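Local atomic coordinates of odorant binding protein (AGAP010409-PA) (Anopheles gambiae, PDB entry 3QME), a protein that probably binds small odorant molecules as a secreted insect odorant-binding protein. Residues 88-93 with 101-106. Sequence-based numbering, arbitrary orientation. Where two conformers were deposited one is given.
Sequences KNLETI and YSAFQC. With CYH (cyclohexanone), chain B.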
loop_
_atom_site.group_PDB
_atom_site.type_symbol
_atom_site.label_atom_id
_atom_site.label_comp_id
_atom_site.label_asym_id
_atom_site.label_seq_id
_atom_site.Cartn_x
_atom_site.Cartn_y
_atom_site.Cartn_z
ATOM N N LYS A 88 -9.078 10.617 3.792
ATOM C CA LYS A 88 -7.828 10.633 4.551
ATOM C C LYS A 88 -7.010 11.900 4.309
ATOM O O LYS A 88 -5.972 12.109 4.943
ATOM C CB LYS A 88 -7.004 9.385 4.247
ATOM C CG LYS A 88 -7.548 8.160 4.975
ATOM C CD LYS A 88 -6.920 6.897 4.482
ATOM C CE LYS A 88 -7.229 5.740 5.429
ATOM N NZ LYS A 88 -6.882 6.062 6.830
ATOM N N ASN A 89 -7.481 12.745 3.397
ATOM C CA ASN A 89 -6.791 14.001 3.096
ATOM C C ASN A 89 -5.274 13.833 3.011
ATOM O O ASN A 89 -4.503 14.531 3.666
ATOM C CB ASN A 89 -7.188 15.080 4.102
ATOM C CG ASN A 89 -8.619 15.546 3.896
ATOM O OD1 ASN A 89 -8.924 16.226 2.912
ATOM N ND2 ASN A 89 -9.507 15.159 4.807
ATOM N N LEU A 90 -4.872 12.880 2.185
ATOM C CA LEU A 90 -3.486 12.478 2.052
ATOM C C LEU A 90 -2.567 13.642 1.719
ATOM O O LEU A 90 -1.418 13.667 2.146
ATOM C CB LEU A 90 -3.375 11.412 0.964
ATOM C CG LEU A 90 -4.177 10.130 1.232
ATOM C CD1 LEU A 90 -4.113 9.198 0.034
ATOM C CD2 LEU A 90 -3.661 9.438 2.476
ATOM N N GLU A 91 -3.072 14.589 0.945
ATOM C CA GLU A 91 -2.286 15.746 0.528
ATOM C C GLU A 91 -1.839 16.611 1.694
ATOM O O GLU A 91 -0.902 17.395 1.558
ATOM C CB GLU A 91 -3.064 16.613 -0.468
ATOM C CG GLU A 91 -2.778 16.286 -1.911
ATOM C CD GLU A 91 -3.548 15.076 -2.399
ATOM O OE1 GLU A 91 -4.713 14.898 -1.970
ATOM O OE2 GLU A 91 -2.989 14.305 -3.213
ATOM N N THR A 92 -2.507 16.475 2.836
ATOM C CA THR A 92 -2.168 17.279 4.011
ATOM C C THR A 92 -1.216 16.545 4.959
ATOM O O THR A 92 -0.799 17.093 5.987
ATOM C CB THR A 92 -3.431 17.744 4.797
ATOM O OG1 THR A 92 -4.013 16.637 5.498
ATOM C CG2 THR A 92 -4.458 18.355 3.856
ATOM N N ILE A 93 -0.865 15.313 4.605
ATOM C CA ILE A 93 0.063 14.531 5.410
ATOM C C ILE A 93 1.486 14.780 4.910
ATOM O O ILE A 93 1.861 14.391 3.796
ATOM C CB ILE A 93 -0.291 13.029 5.401
ATOM C CG1 ILE A 93 -1.714 12.830 5.942
ATOM C CG2 ILE A 93 0.669 12.248 6.286
ATOM C CD1 ILE A 93 -2.163 11.391 5.937
ATOM N N TYR A 101 1.350 4.970 4.145
ATOM C CA TYR A 101 0.779 3.981 5.052
ATOM C C TYR A 101 -0.699 4.266 5.309
ATOM O O TYR A 101 -1.531 3.350 5.325
ATOM C CB TYR A 101 1.558 3.975 6.364
ATOM C CG TYR A 101 1.118 2.926 7.345
ATOM C CD1 TYR A 101 0.223 3.231 8.354
ATOM C CD2 TYR A 101 1.625 1.626 7.276
ATOM C CE1 TYR A 101 -0.167 2.261 9.285
ATOM C CE2 TYR A 101 1.237 0.659 8.180
ATOM C CZ TYR A 101 0.347 0.980 9.185
ATOM O OH TYR A 101 -0.035 0.016 10.089
ATOM N N SER A 102 -1.024 5.541 5.507
ATOM C CA SER A 102 -2.415 5.952 5.647
ATOM C C SER A 102 -3.239 5.555 4.422
ATOM O O SER A 102 -4.352 5.044 4.553
ATOM C CB SER A 102 -2.521 7.458 5.889
ATOM O OG SER A 102 -3.880 7.828 6.042
ATOM N N ALA A 103 -2.692 5.795 3.235
ATOM C CA ALA A 103 -3.351 5.391 1.993
ATOM C C ALA A 103 -3.623 3.894 1.988
ATOM O O ALA A 103 -4.754 3.463 1.755
ATOM C CB ALA A 103 -2.489 5.773 0.796
ATOM N N PHE A 104 -2.573 3.108 2.243
ATOM C CA PHE A 104 -2.656 1.649 2.323
ATOM C C PHE A 104 -3.761 1.152 3.257
ATOM O O PHE A 104 -4.364 0.108 3.006
ATOM C CB PHE A 104 -1.311 1.063 2.782
ATOM C CG PHE A 104 -1.353 -0.432 3.037
ATOM C CD1 PHE A 104 -1.310 -0.936 4.337
ATOM C CD2 PHE A 104 -1.468 -1.327 1.982
ATOM C CE1 PHE A 104 -1.376 -2.301 4.574
ATOM C CE2 PHE A 104 -1.530 -2.701 2.208
ATOM C CZ PHE A 104 -1.482 -3.187 3.508
ATOM N N GLN A 105 -4.023 1.890 4.334
ATOM C CA GLN A 105 -5.023 1.440 5.306
ATOM C C GLN A 105 -6.403 1.265 4.657
ATOM O O GLN A 105 -7.230 0.481 5.116
ATOM C CB GLN A 105 -5.098 2.394 6.500
ATOM C CG GLN A 105 -3.853 2.482 7.373
ATOM C CD GLN A 105 -4.067 3.408 8.562
ATOM O OE1 GLN A 105 -4.670 4.477 8.433
ATOM N NE2 GLN A 105 -3.591 2.994 9.727
ATOM N N CYS A 106 -6.653 2.006 3.587
ATOM C CA CYS A 106 -7.932 1.882 2.889
ATOM C C CYS A 106 -8.102 0.502 2.270
ATOM O O CYS A 106 -9.222 0.016 2.143
ATOM C CB CYS A 106 -8.051 2.947 1.799
ATOM S SG CYS A 106 -8.536 4.572 2.440
HETATM C C1 CYH B . 0.821 1.580 -0.560
HETATM O O1 CYH B . 1.748 2.361 -0.385
HETATM C C2 CYH B . -0.584 2.051 -0.281
HETATM C C3 CYH B . -1.600 1.380 -1.198
HETATM C C4 CYH B . -1.389 -0.120 -1.293
HETATM C C5 CYH B . -0.010 -0.455 -1.838
HETATM C C6 CYH B . 1.120 0.174 -1.034
#
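With its chain nearly straight as far as CE, K88 reaches from the loop to helix 96-105, and a bend at chi4 (-52°) turns NZ toward Q105. In one of its two conformers Q105 crosses the lysine at about a right angle, and its OE1 then accepts a hydrogen bond from K88 NZ (3.2 Å), the ammonium lying 16° out of the carbonyl plane. A long, flexible lysine suits this place: its methylenes pack against the helix while the amine reaches a polar partner. K88 CD and CE each lie 3.5 Å from C106 SG, and K88 CE also passes 3.1 Å from S102 O. In S102, OG stands anti to the backbone N (chi1 -179°), 3.5 Å from K88 CD; so small a side chain lets the lysine lie close to the helix. Insect odorant-binding proteins are helical bundles pinned by disulfides, and here C106 is bonded to C84 of helix 75-87, which fixes the chain around C106 to that helix. Alongside, buried L90 places CD1 3.9 Å from A103 CB, and both residues also pack on L85. I93 CD1 adds an apolar contact with S102 CB at 3.9 Å. On the helix face turned away from the loop, F104 touches the bound cyclohexanone, its CB 3.3 Å from CYH C2 and its ring edge facing C4.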